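Local coordinates for protein mercuric reductase (Metallosphaera sedula, PDB 4YWO) that probably reduces mercuric ions to elemental mercury at the expense of NADPH, working as an FAD-containing homodimer, at residues Y23-F28 with E48-T52; K40-K46 with D112-G118. All coordinates share one frame; numbering follows the deposited sequence.

Both contacts lie in the FAD-binding, Rossmann-type part of the chain, with centres 11 Å apart. Their segments alternate along the sequence: 23-28, which begins helix 25-36, then 40-46 on strand 42-45, then 48-52 leading into helix 51-56, and finally 112-118 on strand 114-117. Contact 2 pairs the last two strands at one edge of the five-stranded parallel sheet, whereas contact 1 joins the loop and first turn of helix 25-36 to the turn at 48-51. Tyr23 connects them, its ring packing on Gly45 and Leu115. FAD touches both: its adenine end meets contact 2 and its diphosphate meets contact 1, so both help to line the site of its adenosine diphosphate part.

Contact 1 (Y23-F28 with E48-T52). With FAD (flavin-adenine dinucleotide), chain B.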
loop_
_atom_site.group_PDB
_atom_site.type_symbol
_atom_site.label_atom_id
_atom_site.label_comp_id
_atom_site.label_asym_id
_atom_site.label_seq_id
_atom_site.Cartn_x
_atom_site.Cartn_y
_atom_site.Cartn_z
ATOM N N TYR A 23 -15.738 19.860 18.107
ATOM C CA TYR A 23 -15.994 19.763 16.666
ATOM C C TYR A 23 -14.746 19.406 15.806
ATOM O O TYR A 23 -14.416 20.041 14.806
ATOM C CB TYR A 23 -16.776 20.964 16.143
ATOM C CG TYR A 23 -16.313 22.358 16.358
ATOM C CD1 TYR A 23 -14.971 22.729 16.495
ATOM C CD2 TYR A 23 -17.292 23.357 16.458
ATOM C CE1 TYR A 23 -14.604 24.061 16.623
ATOM C CE2 TYR A 23 -16.903 24.692 16.589
ATOM C CZ TYR A 23 -15.584 25.043 16.727
ATOM O OH TYR A 23 -15.202 26.367 16.885
ATOM N N GLY A 24 -13.976 18.501 16.392
ATOM C CA GLY A 24 -12.915 17.770 15.694
ATOM C C GLY A 24 -13.455 16.529 14.996
ATOM O O GLY A 24 -14.635 16.386 14.686
ATOM N N ALA A 25 -12.591 15.589 14.760
ATOM C CA ALA A 25 -12.909 14.365 14.030
ATOM C C ALA A 25 -14.032 13.561 14.690
ATOM O O ALA A 25 -14.993 13.158 14.030
ATOM C CB ALA A 25 -11.627 13.469 14.019
ATOM N N ALA A 26 -13.950 13.363 16.015
ATOM C CA ALA A 26 -15.003 12.638 16.726
ATOM C C ALA A 26 -16.354 13.379 16.653
ATOM O O ALA A 26 -17.410 12.761 16.467
ATOM C CB ALA A 26 -14.598 12.305 18.130
ATOM N N GLY A 27 -16.337 14.705 16.934
ATOM C CA GLY A 27 -17.541 15.450 16.976
ATOM C C GLY A 27 -18.225 15.577 15.621
ATOM O O GLY A 27 -19.457 15.469 15.516
ATOM N N PHE A 28 -17.389 15.726 14.602
ATOM C CA PHE A 28 -17.972 15.682 13.253
ATOM C C PHE A 28 -18.607 14.378 12.859
ATOM O O PHE A 28 -19.723 14.391 12.234
ATOM C CB PHE A 28 -16.953 16.101 12.139
ATOM C CG PHE A 28 -17.056 17.541 11.787
ATOM C CD1 PHE A 28 -16.445 18.513 12.568
ATOM C CD2 PHE A 28 -17.806 17.979 10.707
ATOM C CE1 PHE A 28 -16.531 19.858 12.279
ATOM C CE2 PHE A 28 -17.926 19.316 10.429
ATOM C CZ PHE A 28 -17.294 20.277 11.179
ATOM N N GLU A 48 -10.493 26.405 16.097
ATOM C CA GLU A 48 -10.684 26.199 14.668
ATOM C C GLU A 48 -11.598 25.020 14.362
ATOM O O GLU A 48 -11.454 23.909 14.914
ATOM C CB GLU A 48 -9.329 26.079 13.931
ATOM C CG GLU A 48 -8.394 27.248 14.133
ATOM C CD GLU A 48 -7.090 27.188 13.347
ATOM O OE1 GLU A 48 -6.966 28.051 12.453
ATOM O OE2 GLU A 48 -6.168 26.369 13.658
ATOM N N ILE A 49 -12.511 25.182 13.429
ATOM C CA ILE A 49 -13.370 24.106 12.992
ATOM C C ILE A 49 -12.506 22.945 12.435
ATOM O O ILE A 49 -11.508 23.124 11.774
ATOM C CB ILE A 49 -14.326 24.607 11.844
ATOM C CG1 ILE A 49 -15.267 25.731 12.349
ATOM C CG2 ILE A 49 -15.230 23.537 11.386
ATOM C CD1 ILE A 49 -16.308 25.185 13.273
ATOM N N GLY A 50 -12.872 21.733 12.817
ATOM C CA GLY A 50 -12.130 20.543 12.403
ATOM C C GLY A 50 -11.120 20.073 13.400
ATOM O O GLY A 50 -10.652 18.934 13.315
ATOM N N GLY A 51 -10.866 20.832 14.451
ATOM C CA GLY A 51 -10.003 20.349 15.484
ATOM C C GLY A 51 -8.566 20.082 15.108
ATOM O O GLY A 51 -7.993 20.868 14.349
ATOM N N THR A 52 -7.936 19.097 15.721
ATOM C CA THR A 52 -6.528 18.941 15.645
ATOM C C THR A 52 -6.030 18.429 14.308
ATOM O O THR A 52 -5.029 18.963 13.807
ATOM C CB THR A 52 -6.071 17.959 16.747
ATOM O OG1 THR A 52 -6.344 18.605 18.040
ATOM C CG2 THR A 52 -4.593 17.638 16.654
HETATM P PA FAD B . -10.046 17.144 18.746
HETATM O O1A FAD B . -10.089 17.169 17.237
HETATM O O2A FAD B . -9.003 17.949 19.483
HETATM O O5B FAD B . -11.497 17.574 19.298
HETATM C C5B FAD B . -11.621 18.584 20.296
HETATM C C4B FAD B . -12.300 19.809 19.695
HETATM O O4B FAD B . -13.423 20.181 20.499
HETATM C C3B FAD B . -11.350 20.996 19.643
HETATM O O3B FAD B . -11.181 21.429 18.291
HETATM C C2B FAD B . -11.997 22.093 20.464
HETATM O O2B FAD B . -12.245 23.237 19.642
HETATM C C1B FAD B . -13.311 21.525 20.976
HETATM N N9A FAD B . -13.314 21.531 22.461
HETATM C C8A FAD B . -12.356 21.015 23.252
HETATM N N7A FAD B . -12.660 21.184 24.564
HETATM C C5A FAD B . -13.842 21.824 24.625
HETATM C C6A FAD B . -14.738 22.311 25.700
HETATM N N6A FAD B . -14.421 22.144 27.007
HETATM N N1A FAD B . -15.883 22.930 25.333
HETATM C C2A FAD B . -16.209 23.102 24.039
HETATM N N3A FAD B . -15.445 22.685 23.013
HETATM C C4A FAD B . -14.269 22.050 23.236
HETATM N N1 FAD B . -3.631 10.737 13.894
HETATM C C2 FAD B . -3.617 9.903 12.823
HETATM O O2 FAD B . -4.465 8.987 12.765
HETATM N N3 FAD B . -2.726 10.021 11.822
HETATM C C4 FAD B . -1.787 10.974 11.810
HETATM O O4 FAD B . -0.973 11.059 10.864
HETATM C C4X FAD B . -1.734 11.929 12.945
HETATM N N5 FAD B . -0.816 12.919 13.008
HETATM C C5X FAD B . -0.793 13.774 14.057
HETATM C C6 FAD B . 0.160 14.785 14.100
HETATM C C7 FAD B . 0.190 15.668 15.174
HETATM C C7M FAD B . 1.224 16.763 15.219
HETATM C C8 FAD B . -0.796 15.532 16.278
HETATM C C8M FAD B . -0.761 16.490 17.440
HETATM C C9 FAD B . -1.751 14.523 16.239
HETATM C C9A FAD B . -1.782 13.641 15.166
HETATM N N10 FAD B . -2.746 12.615 15.118
HETATM C C10 FAD B . -2.741 11.743 14.013
HETATM C "C1'" FAD B . -3.729 12.458 16.192
HETATM C "C2'" FAD B . -5.072 13.015 15.736
HETATM O "O2'" FAD B . -4.894 14.346 15.239
HETATM C "C3'" FAD B . -6.075 13.032 16.884
HETATM O "O3'" FAD B . -6.134 11.734 17.484
HETATM C "C4'" FAD B . -7.461 13.428 16.392
HETATM O "O4'" FAD B . -7.446 14.795 15.967
HETATM C "C5'" FAD B . -8.503 13.250 17.490
HETATM O "O5'" FAD B . -9.616 14.103 17.234
HETATM P P FAD B . -10.672 14.441 18.401
HETATM O O1P FAD B . -11.910 15.026 17.761
HETATM O O2P FAD B . -10.788 13.233 19.298
HETATM O O3P FAD B . -9.929 15.610 19.220
HETATM O O HOH W 1 -9.383 16.115 14.574
#
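The CD1 methyl of Ile49 lies over one face of the Tyr23 ring, displaced toward the CE2-CZ rim, in a CH-pi contact 3.6 Å from the ring centroid. Tyr23 reaches this place because its CG sits between the backbone N and the carbonyl carbon (chi1 54°), and its OH is hydrogen-bonded to the carbonyl of Gly47. The other branch of Ile49, CG2, meets the edge of the Phe28 ring at CZ (3.9 Å), so one branched residue fills the space beside two aromatics. Tyr104 and Leu108 of helix 87-110 pack against the same group.

Next to it the backbones come very close. Gly50 N makes a weak bond to Tyr23 O, and Gly24 CA-H points at Gly50 O (3.5 Å). Gly24 and Gly51 suit their places because a CB on either would run into FAD O1A; Gly50 and Gly51 also have positive phi, within or at the end of a type II turn from Glu48.

Gly24 N-caps helix 25-36 in the glycine-rich, GxGxxG-like loop. Ala26 N donates to FAD O1P (3.2 Å), while Thr52 N and OG1 bind O1A and O2A. A water accepts from Ala25 N and probably donates to FAD O1A. With backbone amides, a hydroxyl and the start of helix 25-36 at the diphosphate, its negative charge is probably stabilised in part by neutral dipoles.

Contact 2 (K40-K46 with D112-G118); sequences KPVLIGK and DVELIQG. With FAD (flavin-adenine dinucleotide), chain B.
Lys40 lays its extended alkyl chain across the carboxylate of Asp112, with CG 3.4 Å from OD2; its NZ stays 4.0 Å from OD1, too far for a salt bridge, so any attraction is probably a weak, longer-range one. Beyond this pair the backbones take over. Pro41, which has no N-H to give, still offers its carbonyl O to Glu114 N (3.0 Å). Leu43 then uses both of its polar atoms: its N donates to Glu114 O, and its O accepts an almost straight bond from Ile116 N (2.8 Å, 171° at the hydrogen). Gly45 repeats the pattern, N to Ile116 O and O to Gly118 N, although that last donor stands 41° out of the carbonyl plane.

This ladder is the outer pairing of a Rossmann-type parallel sheet: strand 42-45 lies beside strand 16-21, strand 114-117 ends the sheet within the chain, and a largely helical crossover connects the two. Val42 and Ile44 turn their backbone polar groups the other way, to Leu18, Ile20 and Gly22.

The beta-branched Val42, Ile44 and Ile116 suit extended strands. On one face, Val42 CG1 packs on Ile116 CD1 (3.7 Å), and Glu114 lies alongside Val42, OE1 nearest the CG2 methyl, and also touches His16 of strand 16-21. On the other, Leu43 CB touches Val113 CG2 (3.5 Å), while Leu43 and Leu115 run side by side, CD2 of the first meeting CD1 of the second.

At the C-terminal ends the adenine of FAD arrives. Gly45 CA lies 3.5 Å from FAD N3A; the absence of a side chain leaves room for the Tyr23 ring on the opposite side of the strand. Gly118 O approaches C2A, and Lys46, with CG between the backbone N and the carbonyl carbon (chi1 68°), runs beside the adenine, CE 3.8 Å from FAD C5A.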
loop_
_atom_site.group_PDB
_atom_site.type_symbol
_atom_site.label_atom_id
_atom_site.label_comp_id
_atom_site.label_asym_id
_atom_site.label_seq_id
_atom_site.Cartn_x
_atom_site.Cartn_y
_atom_site.Cartn_z
ATOM N N LYS A 40 -31.223 16.403 14.591
ATOM C CA LYS A 40 -30.491 17.621 14.461
ATOM C C LYS A 40 -29.780 17.908 15.803
ATOM O O LYS A 40 -30.381 18.349 16.784
ATOM C CB LYS A 40 -31.385 18.773 14.115
ATOM C CG LYS A 40 -30.624 20.045 13.868
ATOM C CD LYS A 40 -31.602 21.191 13.802
ATOM C CE LYS A 40 -30.879 22.497 13.769
ATOM N NZ LYS A 40 -31.885 23.547 13.464
ATOM N N PRO A 41 -28.456 17.678 15.843
ATOM C CA PRO A 41 -27.799 17.893 17.119
ATOM C C PRO A 41 -27.396 19.278 17.364
ATOM O O PRO A 41 -27.280 20.094 16.432
ATOM C CB PRO A 41 -26.502 17.033 16.988
ATOM C CG PRO A 41 -26.227 16.983 15.509
ATOM C CD PRO A 41 -27.570 17.171 14.786
ATOM N N VAL A 42 -27.087 19.603 18.620
ATOM C CA VAL A 42 -26.436 20.825 18.930
ATOM C C VAL A 42 -24.938 20.443 18.958
ATOM O O VAL A 42 -24.569 19.444 19.560
ATOM C CB VAL A 42 -26.832 21.357 20.323
ATOM C CG1 VAL A 42 -26.074 22.621 20.589
ATOM C CG2 VAL A 42 -28.325 21.572 20.418
ATOM N N LEU A 43 -24.117 21.219 18.292
ATOM C CA LEU A 43 -22.653 20.957 18.207
ATOM C C LEU A 43 -21.941 22.150 18.776
ATOM O O LEU A 43 -22.129 23.329 18.300
ATOM C CB LEU A 43 -22.271 20.745 16.724
ATOM C CG LEU A 43 -20.768 20.554 16.452
ATOM C CD1 LEU A 43 -20.273 19.306 17.101
ATOM C CD2 LEU A 43 -20.579 20.451 14.946
ATOM N N ILE A 44 -21.195 21.932 19.870
ATOM C CA ILE A 44 -20.572 23.006 20.551
ATOM C C ILE A 44 -19.089 22.851 20.496
ATOM O O ILE A 44 -18.605 21.813 20.899
ATOM C CB ILE A 44 -21.004 22.997 22.040
ATOM C CG1 ILE A 44 -22.486 22.994 22.170
ATOM C CG2 ILE A 44 -20.388 24.220 22.803
ATOM C CD1 ILE A 44 -23.124 22.687 23.524
ATOM N N GLY A 45 -18.320 23.835 20.043
ATOM C CA GLY A 45 -16.930 23.740 20.021
ATOM C C GLY A 45 -16.226 25.066 20.178
ATOM O O GLY A 45 -16.838 26.132 19.999
ATOM N N LYS A 46 -14.968 25.010 20.500
ATOM C CA LYS A 46 -14.227 26.251 20.398
ATOM C C LYS A 46 -13.005 26.047 19.593
ATOM O O LYS A 46 -12.605 24.927 19.379
ATOM C CB LYS A 46 -13.968 26.733 21.779
ATOM C CG LYS A 46 -13.024 25.861 22.506
ATOM C CD LYS A 46 -12.934 26.349 23.897
ATOM C CE LYS A 46 -12.267 25.313 24.702
ATOM N NZ LYS A 46 -10.836 25.570 24.602
ATOM N N ASP A 112 -27.595 19.125 8.972
ATOM C CA ASP A 112 -28.482 19.952 9.768
ATOM C C ASP A 112 -27.894 19.963 11.276
ATOM O O ASP A 112 -27.745 18.936 11.853
ATOM C CB ASP A 112 -29.860 19.257 9.756
ATOM C CG ASP A 112 -30.955 20.099 10.309
ATOM O OD1 ASP A 112 -30.885 21.345 10.241
ATOM O OD2 ASP A 112 -31.929 19.496 10.825
ATOM N N VAL A 113 -27.689 21.114 11.824
ATOM C CA VAL A 113 -26.935 21.251 13.106
ATOM C C VAL A 113 -27.116 22.617 13.682
ATOM O O VAL A 113 -27.191 23.591 12.968
ATOM C CB VAL A 113 -25.430 20.966 12.844
ATOM C CG1 VAL A 113 -24.852 21.866 11.774
ATOM C CG2 VAL A 113 -24.568 21.217 14.111
ATOM N N GLU A 114 -27.243 22.737 14.992
ATOM C CA GLU A 114 -27.190 23.998 15.611
ATOM C C GLU A 114 -25.792 24.147 16.157
ATOM O O GLU A 114 -25.445 23.475 17.127
ATOM C CB GLU A 114 -28.206 24.024 16.762
ATOM C CG GLU A 114 -28.120 25.198 17.706
ATOM C CD GLU A 114 -29.279 25.158 18.698
ATOM O OE1 GLU A 114 -30.171 24.308 18.536
ATOM O OE2 GLU A 114 -29.299 25.950 19.644
ATOM N N LEU A 115 -25.007 24.984 15.522
ATOM C CA LEU A 115 -23.641 25.180 15.914
ATOM C C LEU A 115 -23.529 26.307 16.966
ATOM O O LEU A 115 -23.986 27.415 16.772
ATOM C CB LEU A 115 -22.829 25.539 14.712
ATOM C CG LEU A 115 -21.378 25.817 14.896
ATOM C CD1 LEU A 115 -20.643 24.560 15.266
ATOM C CD2 LEU A 115 -20.829 26.414 13.618
ATOM N N ILE A 116 -22.811 26.053 18.040
ATOM C CA ILE A 116 -22.449 27.078 19.026
ATOM C C ILE A 116 -20.987 27.133 19.247
ATOM O O ILE A 116 -20.381 26.075 19.455
ATOM C CB ILE A 116 -23.178 26.780 20.337
ATOM C CG1 ILE A 116 -24.687 26.646 20.138
ATOM C CG2 ILE A 116 -22.755 27.818 21.424
ATOM C CD1 ILE A 116 -25.400 26.175 21.357
ATOM N N GLN A 117 -20.328 28.300 19.112
ATOM C CA GLN A 117 -18.954 28.403 19.358
ATOM C C GLN A 117 -18.686 28.951 20.745
ATOM O O GLN A 117 -19.097 30.066 21.092
ATOM C CB GLN A 117 -18.227 29.173 18.227
ATOM C CG GLN A 117 -18.232 28.309 16.965
ATOM C CD GLN A 117 -17.614 28.946 15.739
ATOM O OE1 GLN A 117 -16.549 28.516 15.253
ATOM N NE2 GLN A 117 -18.295 29.951 15.199
ATOM N N GLY A 118 -18.024 28.149 21.533
ATOM C CA GLY A 118 -17.706 28.523 22.886
ATOM C C GLY A 118 -17.265 27.343 23.711
ATOM O O GLY A 118 -17.374 26.206 23.264
HETATM P PA FAD B . -10.046 17.144 18.746
HETATM O O1A FAD B . -10.089 17.169 17.237
HETATM O O2A FAD B . -9.003 17.949 19.483
HETATM O O5B FAD B . -11.497 17.574 19.298
HETATM C C5B FAD B . -11.621 18.584 20.296
HETATM C C4B FAD B . -12.300 19.809 19.695
HETATM O O4B FAD B . -13.423 20.181 20.499
HETATM C C3B FAD B . -11.350 20.996 19.643
HETATM O O3B FAD B . -11.181 21.429 18.291
HETATM C C2B FAD B . -11.997 22.093 20.464
HETATM O O2B FAD B . -12.245 23.237 19.642
HETATM C C1B FAD B . -13.311 21.525 20.976
HETATM N N9A FAD B . -13.314 21.531 22.461
HETATM C C8A FAD B . -12.356 21.015 23.252
HETATM N N7A FAD B . -12.660 21.184 24.564
HETATM C C5A FAD B . -13.842 21.824 24.625
HETATM C C6A FAD B . -14.738 22.311 25.700
HETATM N N6A FAD B . -14.421 22.144 27.007
HETATM N N1A FAD B . -15.883 22.930 25.333
HETATM C C2A FAD B . -16.209 23.102 24.039
HETATM N N3A FAD B . -15.445 22.685 23.013
HETATM C C4A FAD B . -14.269 22.050 23.236
HETATM N N1 FAD B . -3.631 10.737 13.894
HETATM C C2 FAD B . -3.617 9.903 12.823
HETATM O O2 FAD B . -4.465 8.987 12.765
HETATM N N3 FAD B . -2.726 10.021 11.822
HETATM C C4 FAD B . -1.787 10.974 11.810
HETATM O O4 FAD B . -0.973 11.059 10.864
HETATM C C4X FAD B . -1.734 11.929 12.945
HETATM N N5 FAD B . -0.816 12.919 13.008
HETATM C C5X FAD B . -0.793 13.774 14.057
HETATM C C6 FAD B . 0.160 14.785 14.100
HETATM C C7 FAD B . 0.190 15.668 15.174
HETATM C C7M FAD B . 1.224 16.763 15.219
HETATM C C8 FAD B . -0.796 15.532 16.278
HETATM C C8M FAD B . -0.761 16.490 17.440
HETATM C C9 FAD B . -1.751 14.523 16.239
HETATM C C9A FAD B . -1.782 13.641 15.166
HETATM N N10 FAD B . -2.746 12.615 15.118
HETATM C C10 FAD B . -2.741 11.743 14.013
HETATM C "C1'" FAD B . -3.729 12.458 16.192
HETATM C "C2'" FAD B . -5.072 13.015 15.736
HETATM O "O2'" FAD B . -4.894 14.346 15.239
HETATM C "C3'" FAD B . -6.075 13.032 16.884
HETATM O "O3'" FAD B . -6.134 11.734 17.484
HETATM C "C4'" FAD B . -7.461 13.428 16.392
HETATM O "O4'" FAD B . -7.446 14.795 15.967
HETATM C "C5'" FAD B . -8.503 13.250 17.490
HETATM O "O5'" FAD B . -9.616 14.103 17.234
HETATM P P FAD B . -10.672 14.441 18.401
HETATM O O1P FAD B . -11.910 15.026 17.761
HETATM O O2P FAD B . -10.788 13.233 19.298
HETATM O O3P FAD B . -9.929 15.610 19.220
#